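Local coordinates for Apc35852 (Geobacillus stearothermophilus, PDB 1U9C), which is of unknown function but belongs to the DJ-1/PfpI family, whose members include chaperones and cysteine proteases, at residues A[80-85]-A[109-114]. Numbering follows the deposited sequence.
Sequences ARLSKD and ETLQYV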
ATOM      1  N   ALA A  80      13.300   7.698  -2.840  1.00 20.25           N
ATOM      2  CA  ALA A  80      13.380   7.884  -4.284  1.00 20.43           C
ATOM      3  C   ALA A  80      12.050   8.394  -4.819  1.00 20.63           C
ATOM      4  O   ALA A  80      11.000   8.056  -4.299  1.00 22.38           O
ATOM      5  CB  ALA A  80      13.741   6.578  -4.946  1.00 20.90           C
ATOM      6  N   ARG A  81      12.071   9.172  -5.894  1.00 20.45           N
ATOM      7  CA  ARG A  81      10.870   9.592  -6.541  1.00 20.29           C
ATOM      8  C   ARG A  81      10.431   8.510  -7.498  1.00 20.63           C
ATOM      9  O   ARG A  81      11.156   8.162  -8.423  1.00 20.99           O
ATOM     10  CB  ARG A  81      11.151  10.870  -7.297  1.00 20.62           C
ATOM     11  CG  ARG A  81       9.973  11.451  -8.001  1.00 20.51           C
ATOM     12  CD  ARG A  81      10.248  12.844  -8.568  1.00 23.81           C
ATOM     13  NE  ARG A  81      11.369  12.897  -9.495  1.00 26.46           N
ATOM     14  CZ  ARG A  81      11.261  12.788 -10.819  1.00 29.44           C
ATOM     15  NH1 ARG A  81      10.077  12.640 -11.387  1.00 31.41           N
ATOM     16  NH2 ARG A  81      12.345  12.860 -11.602  1.00 28.06           N
ATOM     17  N   LEU A  82       9.211   8.014  -7.367  1.00 20.38           N
ATOM     18  CA  LEU A  82       8.749   6.943  -8.206  1.00 20.50           C
ATOM     19  C   LEU A  82       8.864   7.344  -9.682  1.00 21.71           C
ATOM     20  O   LEU A  82       8.450   8.401 -10.063  1.00 21.92           O
ATOM     21  CB  LEU A  82       7.288   6.660  -7.910  1.00 21.23           C
ATOM     22  CG  LEU A  82       6.663   5.464  -8.616  1.00 20.72           C
ATOM     23  CD1 LEU A  82       7.316   4.208  -8.187  1.00 22.14           C
ATOM     24  CD2 LEU A  82       5.174   5.503  -8.439  1.00 21.71           C
ATOM     25  N   SER A  83       9.324   6.406 -10.485  1.00 20.95           N
ATOM     26  CA  SER A  83       9.514   6.567 -11.963  1.00 21.52           C
ATOM     27  C   SER A  83       8.849   5.416 -12.672  1.00 21.53           C
ATOM     28  O   SER A  83       8.710   4.329 -12.155  1.00 21.91           O
ATOM     29  CB  SER A  83      11.016   6.526 -12.258  1.00 24.83           C
ATOM     30  OG  SER A  83      11.316   6.453 -13.613  1.00 28.63           O
ATOM     31  N   LYS A  84       8.532   5.636 -13.961  1.00 22.25           N
ATOM     32  CA  LYS A  84       8.129   4.505 -14.815  1.00 23.59           C
ATOM     33  C   LYS A  84       9.214   3.441 -14.958  1.00 21.17           C
ATOM     34  O   LYS A  84       8.900   2.273 -15.138  1.00 22.86           O
ATOM     35  CB  LYS A  84       7.641   4.979 -16.164  1.00 23.89           C
ATOM     36  CG  LYS A  84       6.384   5.773 -16.066  1.00 24.75           C
ATOM     37  CD  LYS A  84       5.744   6.092 -17.427  1.00 26.71           C
ATOM     38  CE  LYS A  84       4.436   6.886 -17.210  1.00 27.30           C
ATOM     39  NZ  LYS A  84       3.974   7.564 -18.448  1.00 30.15           N
ATOM     40  N   ASP A  85      10.475   3.813 -14.732  1.00 22.42           N
ATOM     41  CA  ASP A  85      11.577   2.838 -14.696  1.00 23.61           C
ATOM     42  C   ASP A  85      11.366   1.766 -13.599  1.00 23.00           C
ATOM     43  O   ASP A  85      11.831   0.648 -13.674  1.00 24.50           O
ATOM     44  CB  ASP A  85      12.935   3.546 -14.482  1.00 24.44           C
ATOM     45  CG  ASP A  85      13.356   4.408 -15.639  1.00 31.41           C
ATOM     46  OD1 ASP A  85      12.814   4.219 -16.742  1.00 32.97           O
ATOM     47  OD2 ASP A  85      14.232   5.294 -15.523  1.00 36.38           O
ATOM     48  N   GLU A 109      -0.543   8.954 -12.583  1.00 21.62           N
ATOM     49  CA  GLU A 109      -0.307   8.166 -13.779  1.00 21.86           C
ATOM     50  C   GLU A 109       0.917   7.271 -13.724  1.00 21.32           C
ATOM     51  O   GLU A 109       0.909   6.204 -14.344  1.00 21.39           O
ATOM     52  CB  GLU A 109      -0.223   9.058 -15.019  1.00 24.15           C
ATOM     53  CG  GLU A 109       0.954  10.041 -15.031  1.00 29.43           C
ATOM     54  CD  GLU A 109       2.214   9.477 -15.676  0.50 31.79           C
ATOM     55  OE1 GLU A 109       2.094   8.562 -16.528  0.50 32.30           O
ATOM     56  OE2 GLU A 109       3.326   9.938 -15.310  0.50 33.22           O
ATOM     57  N   THR A 110       1.959   7.710 -13.043  1.00 21.35           N
ATOM     58  CA  THR A 110       3.176   6.883 -12.864  1.00 20.98           C
ATOM     59  C   THR A 110       2.837   5.633 -12.088  1.00 20.03           C
ATOM     60  O   THR A 110       3.178   4.519 -12.493  1.00 20.07           O
ATOM     61  CB  THR A 110       4.271   7.650 -12.143  1.00 20.94           C
ATOM     62  OG1 THR A 110       4.529   8.923 -12.825  1.00 27.93           O
ATOM     63  CG2 THR A 110       5.567   6.877 -12.098  1.00 22.56           C
ATOM     64  N   LEU A 111       2.147   5.759 -10.977  1.00 20.29           N
ATOM     65  CA  LEU A 111       1.797   4.581 -10.188  1.00 20.14           C
ATOM     66  C   LEU A 111       0.855   3.659 -10.969  1.00 20.06           C
ATOM     67  O   LEU A 111       0.981   2.449 -10.875  1.00 20.37           O
ATOM     68  CB  LEU A 111       1.221   5.008  -8.814  1.00 20.77           C
ATOM     69  CG  LEU A 111       0.807   3.869  -7.883  1.00 20.36           C
ATOM     70  CD1 LEU A 111       1.988   3.028  -7.515  1.00 21.04           C
ATOM     71  CD2 LEU A 111       0.167   4.462  -6.606  1.00 21.82           C
ATOM     72  N   GLN A 112      -0.095   4.229 -11.716  1.00 19.92           N
ATOM     73  CA  GLN A 112      -0.998   3.391 -12.525  1.00 20.09           C
ATOM     74  C   GLN A 112      -0.202   2.582 -13.538  1.00 20.79           C
ATOM     75  O   GLN A 112      -0.445   1.399 -13.726  1.00 21.71           O
ATOM     76  CB  GLN A 112      -2.031   4.240 -13.246  1.00 20.07           C
ATOM     77  CG  GLN A 112      -3.162   4.806 -12.366  1.00 21.68           C
ATOM     78  CD  GLN A 112      -3.983   5.818 -13.125  1.00 21.14           C
ATOM     79  OE1 GLN A 112      -3.866   5.946 -14.348  1.00 24.71           O
ATOM     80  NE2 GLN A 112      -4.763   6.581 -12.387  1.00 23.58           N
ATOM     81  N   TYR A 113       0.763   3.229 -14.159  1.00 20.95           N
ATOM     82  CA  TYR A 113       1.602   2.566 -15.138  1.00 21.40           C
ATOM     83  C   TYR A 113       2.449   1.456 -14.520  1.00 20.76           C
ATOM     84  O   TYR A 113       2.533   0.353 -15.017  1.00 21.38           O
ATOM     85  CB  TYR A 113       2.527   3.596 -15.776  1.00 23.25           C
ATOM     86  CG  TYR A 113       3.406   2.959 -16.809  1.00 24.82           C
ATOM     87  CD1 TYR A 113       2.979   2.845 -18.125  1.00 26.66           C
ATOM     88  CD2 TYR A 113       4.656   2.496 -16.492  1.00 26.01           C
ATOM     89  CE1 TYR A 113       3.785   2.253 -19.087  1.00 29.03           C
ATOM     90  CE2 TYR A 113       5.454   1.877 -17.437  1.00 26.64           C
ATOM     91  CZ  TYR A 113       5.018   1.778 -18.734  1.00 26.96           C
ATOM     92  OH  TYR A 113       5.840   1.178 -19.678  1.00 30.16           O
ATOM     93  N   VAL A 114       3.069   1.723 -13.377  1.00 19.95           N
ATOM     94  CA  VAL A 114       3.800   0.730 -12.631  1.00 19.85           C
ATOM     95  C   VAL A 114       2.925  -0.433 -12.238  1.00 20.54           C
ATOM     96  O   VAL A 114       3.327  -1.588 -12.497  1.00 20.52           O
ATOM     97  CB  VAL A 114       4.490   1.402 -11.420  1.00 20.80           C
ATOM     98  CG1 VAL A 114       5.082   0.352 -10.549  1.00 20.96           C
ATOM     99  CG2 VAL A 114       5.584   2.348 -11.887  1.00 19.90           C
TER
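K84 lies across the ring of Y113 and reaches on to E109, joining the loop after edge strand 80-81 to the start of helix 109-120. In this DJ-1/PfpI fold, a largely parallel sheet flanked by helices, strand 80-81 is outermost and pairs with strand 44-49, so the contact ties that edge to a helix packed against the sheet. The lysine chain runs nearly perpendicular to the Y113 side chain. Its CD sits over one ring face, displaced toward the rim, in a CH-pi contact 4.0 Å from the Y113 ring centroid, while CG rests 3.7 Å from Y113 CD2. Beyond CG the chain runs extended, and NZ arrives 2.9 Å from E109 OE1 in a salt bridge whose hydrogen bond is weak; K84 CE is almost as near to E109 OE1, at 3.0 Å. E109 CG sits wedged between backbone N and carbonyl carbon (chi1 64°), and the chain bends at chi2. OE1 takes the weak bond from K84 across the contact, OE2 the one from T110 OG1 within the helix, which stands above the carboxylate plane.

On the inner side the contact turns apolar. T110 CG2 packs 3.6 Å from S83 C and also touches L82 CG, the L82 and T110 side chains passing one another, pointing opposite ways. Deeper in, L82 CD2 lies 4.0 Å from L111 CB. The S83 CA-CB bond points away from the helix, and OG accepts from D85 N in an ST turn; on the helix side, S83 O faces V114 CG2 at 3.7 Å.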